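Local coordinates for protein iron aquisition yersiniabactin synthesis enzyme, YbtT (PDB 6BA9) that acts as a low-specificity type II thioesterase, hydrolysing thioesters, probably on stalled carrier proteins, and so maintains production of the metallophore yersiniabactin in pathogenic enterobacteria, at residues A[31-36]-A[235-240]; A[45-48]-A[53-56]; A[61-66]-A[92-97]; A[125-130]-A[142-147]; A[112-117]-A[242-247]. The protein carries 1 engineered substitution. All coordinates share one frame; numbering follows the deposited sequence.

Contact 1 of 5, residues A[31-36]-A[235-240]; sequences RHWQAE and SFFTQI
An aromatic cluster of W33, F236 and F237 joins the short helix 31-34 to helix 233-243 in the buried layer on one side of the central sheet. The large flat side chains suit this place, because the backbones stay well apart, with the CA atoms of W33 and F237 10.2 Å from each other. F237 makes the main contact: its edge points at a face of the indole in a T-shaped pair, the six-membered ring of W33 and the F237 ring having centroids 4.8 Å apart and planes at 67°. F237 CZ stands above the middle of the tryptophan, while F237 CE2 comes to 3.6 Å from W33 CE2. F236 meets the benzo part of the indole obliquely, its CE2 3.8 Å from W33 CZ2; these planes are inclined by only 26°, but with centroids 5.8 Å apart little of one ring lies over the other. On the helix, F236 has CG anti to the backbone N (chi1 -177°), F237 anti to the carbonyl carbon, and F236 CD2 comes over a face of the F237 ring. The indole's one polar atom, NE1, gives its hydrogen to P229 O, which fixes the ring's rotation. W7 meets the F237 ring and its NE1 bonds to W33 O; L43 adds apolar cover. An early helix packed against one near the C-terminus on the same sheet face fits the alpha/beta hydrolase fold.

Contact 2 of 5, residues A[45-48]-A[53-56]; sequences LVTW and RLRH
Leaving strand 42-46, the backbone carries T47 to within 7.4 Å, CA to CA, of L54, where the chain has come back after a short loop, and the two segments then meet through the L54 side chain, T47 and one water. This is the start of the beta-alpha-beta crossover of the alpha/beta hydrolase fold that leads from strand 42-46 through helix 63-77 to strand 84-89. L54 supplies the apolar part. Its extended second torsion (chi2 -176°) sends CD1 forward over T47, where that methyl lies 3.7 Å from T47 O and 4.1 Å from T47 CG2. One branch of the leucine thus rests on both the carbonyl and the methyl of a single residue. Threonine fits because its two branches do different work. With OG1 beside the backbone N (chi1 -52°), CG2 lies anti to it and faces the leucine, whereas OG1 turns to polar partners, hydrogen bonding to M2 O next to the edge strand 3-7 and to a water. Backbone bonds from T47 to M2 tie the same residue to the start of the chain. W48 points its side chain from the loop to the far side, where the indole lies on C20 and P21 and reaches D168 of helix 155-174. Its main-chain carbonyl, not its side chain, comes nearest L54. R53 joins through its main chain, since the water, 2.9 Å from T47 OG1, also accepts a hydrogen bond from R53 N at 3.1 Å.

Contact 3 of 5, residues A[61-66]-A[92-97]; sequences RSITQL and GAQVAF
I63 lays its two branches over the turn of helix that carries Q94 and V95. Its CG2 methyl rests on the backbone, 3.8 Å from V95 N, while CD1 touches two side chains, 3.5 Å from Q94 OE1 and 3.8 Å from V95 CG2. The CG1 arm can do this because it lies beside the backbone N (chi1 -64°), leaving CG2 to face the helix. Such close fitting brings the CA atoms of I63 and V95 to 5.6 Å. L66, about one turn on, touches the same methyl, its CD1 4.1 Å from V95 CG2, so V95 CG2 meets both isoleucine and leucine. The contact joins the start of helix 63-77 to helix 91-105, which follows the nucleophile elbow of the alpha/beta hydrolase fold; the residue between H89 and M91 is an engineered alanine where the family has its nucleophilic serine. Q94 is buried, and its OE1 is satisfied by T172 OG1 of helix 155-174, which allows an amide to border this apolar patch. S62 is the N-cap of the first helix: its OG accepts from Q65 N at 3.0 Å with an N-H...O angle of 161°.

Contact 4 of 5, residues A[125-130]-A[142-147]; sequences SERQLS and IDIGGC
A salt bridge between R127 and D143 ties the loop 125-130 to the last turn of helix 134-144, in the helical insertion between strands 112-116 and 190-195, where alpha/beta hydrolases commonly carry their lid. R127 grips end-on, with both terminal nitrogens on one oxygen: NH1 lies 2.9 Å and NH2 3.1 Å from D143 OD2. OD2 sits at the edge of the guanidinium, close to its plane, yet the carboxylate is turned almost square to it, the two planes being 81° apart. Both donors therefore come from one face of the carboxylate, NH2 from well above it, and the bonds are bent, at 149° for NH1 and 138° for NH2. The arginine bends at its third torsion to set the group across the helix end. E200 takes its NE and E140 shares NH1, while R199 pairs with D143 OD1, making an alternating charge network that should favour the ionised forms. I144 gives the cation an apolar floor, its CG1 lying over one guanidinium face 3.4 Å from R127 NE. L129 reaches the tip of the same isoleucine, CD1 to CD1 at 4.3 Å. G145 ends the helix with positive phi, a conformation that suits glycine. Within the loop, S125 OG donates to R127 O at 2.9 Å, holding the backbone that carries the arginine.

Contact 5 of 5, residues A[112-117]-A[242-247]; sequences GLIISG and RHFPHA
Strand 112-116 begins beside the break between helices 233-243 and 245-248, with the CA atoms of G112 and F244 6.9 Å apart. F244 itself leaves helical angles (phi -129°, psi 57°), and from this kink its ring reaches the strand. With CG anti to the carbonyl carbon (chi1 -62°), the ring touches three successive residues obliquely. CE1 lies 3.4 Å from G112 CA, a close approach made possible by the absence of a side chain on the glycine. CZ stands 3.9 Å from L113 O, and CE2 meets I114 CG1 at 3.7 Å. These two side chains run alongside each other, pointing opposite ways, and I114 CD1 also comes within 3.9 Å of F244 CE2. A branched side chain suits the strand here, and an aromatic suits the break because its ring is long and flat enough to reach three strand residues. H246 adds a polar tie, its NE2 bonding to Q111 O just before the strand. In this alpha/beta hydrolase sheet F244 also touches L85 of strand 84-89 and L191 of strand 190-195, and I114 meets I240 of helix 233-243, while L113 and I115 pack on helix 91-105 on the opposite face.

How the contacts relate
Contacts 1 and 5 share helix 233-243 and lie 14 Å apart between centres; they meet where F236 CE1 comes 3.7 Å from S116 OG and where I240 packs on I114. Contact 3 lies on the other sheet face and touches contact 5, A93 O being 3.4 Å from I115 CD1. Contact 2 joins contact 3 through W48, whose CH2 is 3.6 Å from V95 CG2. Contact 4 stands apart in the probable lid, its nearest atoms about 7 Å from contact 3. The engineered alanine at the presumed nucleophile position lies two residues before G92 of contact 3, and S116 OG of contact 5 binds H89 ND1 in the same elbow.

Contact 1 of 5, residues A[31-36]-A[235-240]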
# COMPACT_ATOMS: atom_id res chain seq x y z
N ARG A 31 11.67 -2.70 -8.20
CA ARG A 31 12.34 -3.07 -9.44
C ARG A 31 12.21 -4.57 -9.73
O ARG A 31 12.10 -4.97 -10.89
CB ARG A 31 13.81 -2.66 -9.36
CG ARG A 31 14.62 -2.94 -10.62
CD ARG A 31 16.04 -2.40 -10.49
NE ARG A 31 16.05 -1.06 -9.93
CZ ARG A 31 15.96 0.07 -10.63
NH1 ARG A 31 15.88 0.04 -11.96
NH2 ARG A 31 15.97 1.24 -10.00
N HIS A 32 12.24 -5.40 -8.69
CA HIS A 32 12.12 -6.84 -8.90
C HIS A 32 10.81 -7.20 -9.60
O HIS A 32 10.76 -8.15 -10.40
CB HIS A 32 12.24 -7.59 -7.56
CG HIS A 32 12.03 -9.06 -7.68
ND1 HIS A 32 12.84 -9.87 -8.45
CD2 HIS A 32 11.10 -9.88 -7.13
CE1 HIS A 32 12.42 -11.12 -8.37
NE2 HIS A 32 11.37 -11.15 -7.58
N TRP A 33 9.74 -6.45 -9.33
CA TRP A 33 8.49 -6.69 -10.04
C TRP A 33 8.63 -6.41 -11.53
O TRP A 33 7.95 -7.05 -12.34
CB TRP A 33 7.37 -5.81 -9.47
CG TRP A 33 6.81 -6.26 -8.16
CD1 TRP A 33 7.23 -7.28 -7.37
CD2 TRP A 33 5.69 -5.68 -7.49
NE1 TRP A 33 6.45 -7.38 -6.25
CE2 TRP A 33 5.48 -6.41 -6.31
CE3 TRP A 33 4.84 -4.61 -7.79
CZ2 TRP A 33 4.46 -6.10 -5.42
CZ3 TRP A 33 3.83 -4.32 -6.92
CH2 TRP A 33 3.63 -5.06 -5.75
N GLN A 34 9.48 -5.47 -11.91
CA GLN A 34 9.70 -5.21 -13.33
C GLN A 34 10.56 -6.27 -14.00
O GLN A 34 10.55 -6.37 -15.24
CB GLN A 34 10.36 -3.84 -13.51
CG GLN A 34 9.48 -2.71 -13.06
CD GLN A 34 10.16 -1.37 -13.21
OE1 GLN A 34 10.87 -0.91 -12.31
NE2 GLN A 34 9.93 -0.72 -14.34
N ALA A 35 11.30 -7.07 -13.24
CA ALA A 35 12.12 -8.11 -13.84
C ALA A 35 11.27 -9.15 -14.55
O ALA A 35 11.77 -9.84 -15.44
CB ALA A 35 12.98 -8.80 -12.78
N GLU A 36 10.00 -9.28 -14.18
CA GLU A 36 9.19 -10.37 -14.70
C GLU A 36 7.71 -10.16 -14.42
O GLU A 36 7.32 -9.96 -13.27
CB GLU A 36 9.66 -11.67 -14.06
CG GLU A 36 8.91 -12.90 -14.52
CD GLU A 36 9.40 -14.19 -13.87
OE1 GLU A 36 9.03 -15.27 -14.36
OE2 GLU A 36 10.14 -14.12 -12.85
N SER A 235 4.22 -15.61 -4.68
CA SER A 235 3.12 -15.93 -3.77
C SER A 235 2.12 -14.77 -3.67
O SER A 235 0.90 -14.99 -3.65
CB SER A 235 3.69 -16.26 -2.39
OG SER A 235 4.55 -17.38 -2.44
N PHE A 236 2.63 -13.54 -3.60
CA PHE A 236 1.77 -12.36 -3.48
C PHE A 236 0.82 -12.26 -4.67
O PHE A 236 -0.40 -12.16 -4.50
CB PHE A 236 2.70 -11.13 -3.38
CG PHE A 236 2.00 -9.80 -3.17
CD1 PHE A 236 1.53 -9.42 -1.93
CD2 PHE A 236 1.88 -8.90 -4.23
CE1 PHE A 236 0.93 -8.19 -1.75
CE2 PHE A 236 1.28 -7.66 -4.05
CZ PHE A 236 0.80 -7.32 -2.81
N PHE A 237 1.35 -12.31 -5.89
CA PHE A 237 0.49 -12.21 -7.06
C PHE A 237 -0.41 -13.43 -7.22
O PHE A 237 -1.55 -13.28 -7.66
CB PHE A 237 1.28 -11.88 -8.32
CG PHE A 237 1.81 -10.47 -8.32
CD1 PHE A 237 0.94 -9.40 -8.52
CD2 PHE A 237 3.13 -10.21 -8.07
CE1 PHE A 237 1.41 -8.10 -8.49
CE2 PHE A 237 3.60 -8.92 -8.04
CZ PHE A 237 2.73 -7.86 -8.25
N THR A 238 0.07 -14.62 -6.87
CA THR A 238 -0.78 -15.80 -6.92
C THR A 238 -2.04 -15.61 -6.09
O THR A 238 -3.15 -15.90 -6.55
CB THR A 238 -0.02 -17.03 -6.43
OG1 THR A 238 1.06 -17.29 -7.32
CG2 THR A 238 -0.95 -18.23 -6.38
N GLN A 239 -1.89 -15.09 -4.87
CA GLN A 239 -3.07 -14.96 -4.02
C GLN A 239 -4.00 -13.89 -4.54
O GLN A 239 -5.22 -14.03 -4.45
CB GLN A 239 -2.66 -14.70 -2.57
CG GLN A 239 -1.90 -15.85 -1.95
CD GLN A 239 -2.66 -17.17 -2.03
OE1 GLN A 239 -3.88 -17.19 -1.91
NE2 GLN A 239 -1.94 -18.26 -2.26
N ILE A 240 -3.47 -12.80 -5.09
CA ILE A 240 -4.34 -11.79 -5.68
C ILE A 240 -5.14 -12.39 -6.83
O ILE A 240 -6.37 -12.27 -6.88
CB ILE A 240 -3.51 -10.57 -6.13
CG1 ILE A 240 -2.92 -9.89 -4.89
CG2 ILE A 240 -4.35 -9.62 -6.92
CD1 ILE A 240 -1.95 -8.78 -5.20

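Contact 2 of 5, residues A[45-48]-A[53-56]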
# COMPACT_ATOMS: atom_id res chain seq x y z
N LEU A 45 2.27 1.42 -10.22
CA LEU A 45 2.74 1.74 -8.88
C LEU A 45 2.44 3.21 -8.60
O LEU A 45 2.69 4.07 -9.45
CB LEU A 45 4.25 1.49 -8.77
CG LEU A 45 4.88 1.75 -7.40
CD1 LEU A 45 4.44 0.73 -6.37
CD2 LEU A 45 6.42 1.75 -7.53
N VAL A 46 1.93 3.48 -7.41
CA VAL A 46 1.63 4.84 -6.97
C VAL A 46 2.88 5.46 -6.36
O VAL A 46 3.54 4.83 -5.52
CB VAL A 46 0.47 4.84 -5.96
CG1 VAL A 46 0.13 6.26 -5.53
CG2 VAL A 46 -0.76 4.17 -6.55
N THR A 47 3.21 6.68 -6.77
CA THR A 47 4.33 7.44 -6.21
C THR A 47 3.81 8.43 -5.18
O THR A 47 2.92 9.23 -5.49
CB THR A 47 5.00 8.26 -7.31
OG1 THR A 47 5.33 7.43 -8.43
CG2 THR A 47 6.24 8.94 -6.80
N TRP A 48 4.36 8.39 -3.97
CA TRP A 48 4.05 9.42 -2.99
C TRP A 48 4.76 10.73 -3.37
O TRP A 48 5.95 10.71 -3.71
CB TRP A 48 4.50 8.99 -1.60
CG TRP A 48 3.92 7.72 -1.01
CD1 TRP A 48 4.55 6.90 -0.13
CD2 TRP A 48 2.60 7.16 -1.21
NE1 TRP A 48 3.73 5.86 0.24
CE2 TRP A 48 2.54 5.99 -0.42
CE3 TRP A 48 1.49 7.50 -1.98
CZ2 TRP A 48 1.41 5.17 -0.36
CZ3 TRP A 48 0.36 6.68 -1.93
CH2 TRP A 48 0.35 5.53 -1.11
N ARG A 53 9.46 11.00 -9.93
CA ARG A 53 9.06 12.09 -10.83
C ARG A 53 8.36 13.22 -10.09
O ARG A 53 8.07 14.26 -10.71
CB ARG A 53 8.12 11.56 -11.91
CG ARG A 53 8.75 10.50 -12.77
CD ARG A 53 7.74 9.86 -13.71
NE ARG A 53 8.37 8.80 -14.48
CZ ARG A 53 7.74 8.01 -15.35
NH1 ARG A 53 6.44 8.15 -15.57
NH2 ARG A 53 8.43 7.07 -15.99
N LEU A 54 8.03 13.04 -8.81
CA LEU A 54 7.33 14.01 -8.00
C LEU A 54 8.25 14.65 -6.96
O LEU A 54 7.78 15.18 -5.95
CB LEU A 54 6.13 13.38 -7.31
CG LEU A 54 5.11 12.73 -8.25
CD1 LEU A 54 3.90 12.23 -7.44
CD2 LEU A 54 4.64 13.64 -9.38
N ARG A 55 9.55 14.65 -7.23
CA ARG A 55 10.53 15.24 -6.31
C ARG A 55 10.27 16.71 -6.05
O ARG A 55 10.60 17.22 -4.97
CB ARG A 55 11.92 15.07 -6.92
CG ARG A 55 13.08 15.54 -6.06
CD ARG A 55 13.35 14.67 -4.86
NE ARG A 55 13.70 13.33 -5.25
CZ ARG A 55 13.96 12.34 -4.39
NH1 ARG A 55 13.91 12.57 -3.08
NH2 ARG A 55 14.26 11.14 -4.86
N HIS A 56 9.70 17.42 -7.02
CA HIS A 56 9.46 18.85 -6.89
C HIS A 56 8.34 19.18 -5.92
O HIS A 56 8.16 20.36 -5.58
CB HIS A 56 9.15 19.45 -8.27
CG HIS A 56 7.93 18.86 -8.92
ND1 HIS A 56 7.93 17.61 -9.49
CD2 HIS A 56 6.68 19.34 -9.06
CE1 HIS A 56 6.73 17.34 -9.96
NE2 HIS A 56 5.95 18.37 -9.71
O HOH W 1 7.08 8.98 -10.16

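Contact 3 of 5, residues A[61-66]-A[92-97]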
# COMPACT_ATOMS: atom_id res chain seq x y z
N ARG A 61 1.40 14.64 4.50
CA ARG A 61 1.42 14.15 5.88
C ARG A 61 0.07 13.57 6.30
O ARG A 61 -0.19 13.42 7.50
CB ARG A 61 1.88 15.27 6.81
CG ARG A 61 3.26 15.76 6.39
CD ARG A 61 3.87 16.69 7.39
NE ARG A 61 3.06 17.87 7.66
CZ ARG A 61 3.17 19.03 7.03
NH1 ARG A 61 4.04 19.20 6.04
NH2 ARG A 61 2.40 20.04 7.39
N SER A 62 -0.78 13.21 5.32
CA SER A 62 -2.13 12.71 5.56
C SER A 62 -2.46 11.58 4.58
O SER A 62 -2.36 11.76 3.37
CB SER A 62 -3.12 13.86 5.36
OG SER A 62 -4.43 13.39 5.17
N ILE A 63 -2.89 10.45 5.13
CA ILE A 63 -3.38 9.32 4.33
C ILE A 63 -4.58 9.74 3.48
O ILE A 63 -4.69 9.39 2.31
CB ILE A 63 -3.72 8.13 5.25
CG1 ILE A 63 -2.48 7.61 5.97
CG2 ILE A 63 -4.45 7.02 4.47
CD1 ILE A 63 -1.33 7.14 5.03
N THR A 64 -5.54 10.45 4.08
CA THR A 64 -6.75 10.79 3.34
C THR A 64 -6.45 11.79 2.21
O THR A 64 -7.10 11.74 1.16
CB THR A 64 -7.86 11.28 4.29
OG1 THR A 64 -7.38 12.33 5.12
CG2 THR A 64 -8.38 10.16 5.17
N GLN A 65 -5.47 12.68 2.40
CA GLN A 65 -5.06 13.58 1.31
C GLN A 65 -4.46 12.79 0.15
O GLN A 65 -4.76 13.05 -1.02
CB GLN A 65 -4.05 14.61 1.80
CG GLN A 65 -4.61 15.73 2.62
CD GLN A 65 -3.53 16.64 3.15
OE1 GLN A 65 -2.37 16.59 2.69
NE2 GLN A 65 -3.88 17.47 4.13
N LEU A 66 -3.58 11.84 0.45
CA LEU A 66 -3.02 10.99 -0.60
C LEU A 66 -4.13 10.24 -1.34
O LEU A 66 -4.10 10.14 -2.58
CB LEU A 66 -2.04 10.00 0.02
CG LEU A 66 -0.71 10.60 0.48
CD1 LEU A 66 0.02 9.62 1.41
CD2 LEU A 66 0.18 10.94 -0.70
N GLY A 92 0.61 1.73 2.49
CA GLY A 92 -0.12 1.72 1.24
C GLY A 92 -1.48 1.08 1.36
O GLY A 92 -2.39 1.44 0.60
N ALA A 93 -1.66 0.15 2.29
CA ALA A 93 -2.99 -0.43 2.49
C ALA A 93 -3.98 0.62 2.99
O ALA A 93 -5.15 0.60 2.63
CB ALA A 93 -2.92 -1.60 3.47
N GLN A 94 -3.51 1.54 3.83
CA GLN A 94 -4.38 2.60 4.34
C GLN A 94 -4.81 3.51 3.21
O GLN A 94 -5.99 3.87 3.10
CB GLN A 94 -3.66 3.41 5.42
CG GLN A 94 -3.17 2.60 6.62
CD GLN A 94 -2.16 3.34 7.45
OE1 GLN A 94 -1.42 4.19 6.94
NE2 GLN A 94 -2.10 3.02 8.73
N VAL A 95 -3.87 3.88 2.34
CA VAL A 95 -4.21 4.72 1.19
C VAL A 95 -5.14 3.98 0.24
O VAL A 95 -6.12 4.55 -0.26
CB VAL A 95 -2.95 5.24 0.47
CG1 VAL A 95 -3.36 6.07 -0.74
CG2 VAL A 95 -2.10 6.08 1.42
N ALA A 96 -4.86 2.70 -0.03
CA ALA A 96 -5.71 1.92 -0.93
C ALA A 96 -7.12 1.82 -0.39
O ALA A 96 -8.09 1.98 -1.14
CB ALA A 96 -5.12 0.52 -1.11
N PHE A 97 -7.27 1.57 0.91
CA PHE A 97 -8.58 1.52 1.54
C PHE A 97 -9.32 2.85 1.39
O PHE A 97 -10.49 2.87 0.95
CB PHE A 97 -8.40 1.17 3.02
CG PHE A 97 -9.65 1.28 3.84
CD1 PHE A 97 -10.72 0.44 3.61
CD2 PHE A 97 -9.75 2.21 4.85
CE1 PHE A 97 -11.87 0.54 4.40
CE2 PHE A 97 -10.89 2.30 5.63
CZ PHE A 97 -11.94 1.47 5.40

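Contact 4 of 5, residues A[125-130]-A[142-147]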
# COMPACT_ATOMS: atom_id res chain seq x y z
N SER A 125 -0.15 0.68 14.99
CA SER A 125 0.99 -0.21 14.81
C SER A 125 1.68 -0.47 16.14
O SER A 125 1.78 0.41 17.00
CB SER A 125 1.98 0.43 13.83
OG SER A 125 3.12 -0.40 13.68
N GLU A 126 2.19 -1.69 16.32
CA GLU A 126 2.93 -1.94 17.55
C GLU A 126 4.25 -1.18 17.58
O GLU A 126 4.67 -0.75 18.66
CB GLU A 126 3.07 -3.45 17.79
CG GLU A 126 1.73 -4.06 18.23
CD GLU A 126 1.77 -5.56 18.47
OE1 GLU A 126 1.36 -6.34 17.57
OE2 GLU A 126 2.20 -5.96 19.58
N ARG A 127 4.87 -0.93 16.43
CA ARG A 127 6.08 -0.13 16.32
C ARG A 127 5.70 1.27 15.87
O ARG A 127 4.96 1.43 14.91
CB ARG A 127 7.04 -0.75 15.31
CG ARG A 127 8.43 -0.11 15.32
CD ARG A 127 9.21 -0.41 14.07
NE ARG A 127 9.46 -1.84 13.84
CZ ARG A 127 10.50 -2.50 14.31
NH1 ARG A 127 11.38 -1.90 15.12
NH2 ARG A 127 10.66 -3.78 13.99
N GLN A 128 6.22 2.27 16.58
CA GLN A 128 5.93 3.67 16.31
C GLN A 128 7.24 4.44 16.25
O GLN A 128 8.11 4.27 17.11
CB GLN A 128 5.07 4.23 17.44
CG GLN A 128 3.71 3.60 17.55
CD GLN A 128 2.77 4.12 16.51
OE1 GLN A 128 2.68 5.34 16.29
NE2 GLN A 128 2.06 3.21 15.85
N LEU A 129 7.39 5.28 15.22
CA LEU A 129 8.61 6.02 14.94
C LEU A 129 8.53 7.53 15.10
O LEU A 129 9.55 8.17 15.34
CB LEU A 129 9.06 5.77 13.49
CG LEU A 129 9.81 4.47 13.21
CD1 LEU A 129 8.89 3.28 13.33
CD2 LEU A 129 10.45 4.49 11.84
N SER A 130 7.34 8.13 14.92
CA SER A 130 7.28 9.58 14.68
C SER A 130 7.73 10.40 15.87
O SER A 130 8.12 11.56 15.70
CB SER A 130 5.85 10.01 14.35
OG SER A 130 5.47 9.57 13.09
N ILE A 142 16.08 0.73 10.34
CA ILE A 142 16.99 -0.35 10.02
C ILE A 142 16.42 -1.67 10.53
O ILE A 142 16.45 -2.69 9.82
CB ILE A 142 18.39 -0.05 10.60
CG1 ILE A 142 19.02 1.12 9.85
CG2 ILE A 142 19.28 -1.29 10.51
CD1 ILE A 142 20.23 1.70 10.59
N ASP A 143 15.87 -1.66 11.74
CA ASP A 143 15.25 -2.87 12.29
C ASP A 143 14.12 -3.37 11.41
O ASP A 143 14.00 -4.58 11.18
CB ASP A 143 14.76 -2.64 13.73
CG ASP A 143 14.32 -3.92 14.40
OD1 ASP A 143 14.89 -4.99 14.08
OD2 ASP A 143 13.45 -3.86 15.26
N ILE A 144 13.28 -2.47 10.88
CA ILE A 144 12.20 -2.90 9.99
C ILE A 144 12.77 -3.70 8.83
O ILE A 144 12.21 -4.73 8.42
CB ILE A 144 11.38 -1.69 9.51
CG1 ILE A 144 10.58 -1.09 10.68
CG2 ILE A 144 10.42 -2.10 8.41
CD1 ILE A 144 10.01 0.30 10.37
N GLY A 145 13.87 -3.23 8.25
CA GLY A 145 14.61 -4.01 7.28
C GLY A 145 14.80 -3.39 5.91
O GLY A 145 15.44 -4.02 5.06
N GLY A 146 14.32 -2.19 5.66
CA GLY A 146 14.50 -1.60 4.34
C GLY A 146 15.39 -0.38 4.32
O GLY A 146 15.20 0.51 3.48
N CYS A 147 16.38 -0.30 5.22
CA CYS A 147 17.22 0.88 5.33
C CYS A 147 18.62 0.48 5.72
O CYS A 147 18.80 -0.33 6.63
CB CYS A 147 16.67 1.80 6.42
SG CYS A 147 17.54 3.34 6.60

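Contact 5 of 5, residues A[112-117]-A[242-247]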
# COMPACT_ATOMS: atom_id res chain seq x y z
N GLY A 112 -11.91 -4.92 -6.75
CA GLY A 112 -11.27 -5.61 -5.67
C GLY A 112 -10.35 -4.69 -4.91
O GLY A 112 -9.82 -3.73 -5.49
N LEU A 113 -10.17 -4.98 -3.62
CA LEU A 113 -9.28 -4.28 -2.70
C LEU A 113 -8.41 -5.31 -2.00
O LEU A 113 -8.93 -6.28 -1.42
CB LEU A 113 -10.07 -3.50 -1.66
CG LEU A 113 -9.26 -2.82 -0.57
CD1 LEU A 113 -8.28 -1.77 -1.15
CD2 LEU A 113 -10.20 -2.24 0.48
N ILE A 114 -7.09 -5.12 -2.05
CA ILE A 114 -6.11 -6.01 -1.42
C ILE A 114 -5.39 -5.22 -0.33
O ILE A 114 -4.65 -4.26 -0.63
CB ILE A 114 -5.14 -6.65 -2.43
CG1 ILE A 114 -5.90 -7.43 -3.51
CG2 ILE A 114 -4.15 -7.56 -1.70
CD1 ILE A 114 -6.07 -6.69 -4.81
N ILE A 115 -5.62 -5.60 0.93
CA ILE A 115 -5.02 -5.00 2.11
C ILE A 115 -3.95 -5.96 2.59
O ILE A 115 -4.26 -7.10 2.97
CB ILE A 115 -6.11 -4.80 3.19
CG1 ILE A 115 -7.16 -3.82 2.71
CG2 ILE A 115 -5.51 -4.42 4.54
CD1 ILE A 115 -6.69 -2.44 2.53
N SER A 116 -2.69 -5.54 2.57
CA SER A 116 -1.56 -6.40 2.92
C SER A 116 -0.74 -5.80 4.06
O SER A 116 -0.37 -4.62 4.02
CB SER A 116 -0.73 -6.55 1.66
OG SER A 116 0.44 -7.32 1.85
N GLY A 117 -0.41 -6.63 5.06
CA GLY A 117 0.58 -6.26 6.04
C GLY A 117 0.36 -4.94 6.74
O GLY A 117 1.31 -4.15 6.89
N ARG A 242 -5.88 -15.49 -7.66
CA ARG A 242 -6.78 -16.57 -7.24
C ARG A 242 -8.08 -16.02 -6.66
O ARG A 242 -9.14 -16.65 -6.79
CB ARG A 242 -6.12 -17.42 -6.15
CG ARG A 242 -5.07 -18.38 -6.62
CD ARG A 242 -4.58 -19.23 -5.44
NE ARG A 242 -5.66 -20.05 -4.87
CZ ARG A 242 -6.08 -20.02 -3.60
NH1 ARG A 242 -5.52 -19.23 -2.70
NH2 ARG A 242 -7.08 -20.81 -3.23
N HIS A 243 -8.01 -14.89 -5.96
CA HIS A 243 -9.15 -14.39 -5.22
C HIS A 243 -10.05 -13.42 -5.99
O HIS A 243 -11.11 -13.07 -5.49
CB HIS A 243 -8.71 -13.74 -3.90
CG HIS A 243 -8.30 -14.74 -2.86
ND1 HIS A 243 -7.01 -15.21 -2.73
CD2 HIS A 243 -9.03 -15.40 -1.93
CE1 HIS A 243 -6.96 -16.09 -1.75
NE2 HIS A 243 -8.17 -16.23 -1.25
N PHE A 244 -9.66 -12.99 -7.20
CA PHE A 244 -10.47 -12.07 -8.00
C PHE A 244 -10.64 -12.63 -9.40
O PHE A 244 -10.33 -11.97 -10.40
CB PHE A 244 -9.85 -10.67 -7.99
CG PHE A 244 -9.80 -10.06 -6.62
CD1 PHE A 244 -10.92 -9.45 -6.07
CD2 PHE A 244 -8.66 -10.17 -5.85
CE1 PHE A 244 -10.89 -8.92 -4.79
CE2 PHE A 244 -8.63 -9.64 -4.57
CZ PHE A 244 -9.74 -9.03 -4.03
N PRO A 245 -11.17 -13.85 -9.52
CA PRO A 245 -11.29 -14.46 -10.85
C PRO A 245 -12.19 -13.69 -11.79
O PRO A 245 -11.97 -13.72 -13.01
CB PRO A 245 -11.85 -15.86 -10.55
CG PRO A 245 -12.53 -15.72 -9.22
CD PRO A 245 -11.68 -14.75 -8.46
N HIS A 246 -13.21 -13.01 -11.26
CA HIS A 246 -14.05 -12.16 -12.11
C HIS A 246 -13.22 -11.10 -12.81
O HIS A 246 -13.32 -10.91 -14.03
CB HIS A 246 -15.17 -11.52 -11.26
CG HIS A 246 -14.69 -10.69 -10.10
ND1 HIS A 246 -13.92 -11.19 -9.07
CD2 HIS A 246 -14.91 -9.38 -9.79
CE1 HIS A 246 -13.68 -10.24 -8.19
NE2 HIS A 246 -14.26 -9.13 -8.60
N ALA A 247 -12.35 -10.43 -12.06
CA ALA A 247 -11.60 -9.30 -12.61
C ALA A 247 -10.64 -9.76 -13.70
O ALA A 247 -10.43 -9.05 -14.69
CB ALA A 247 -10.82 -8.62 -11.49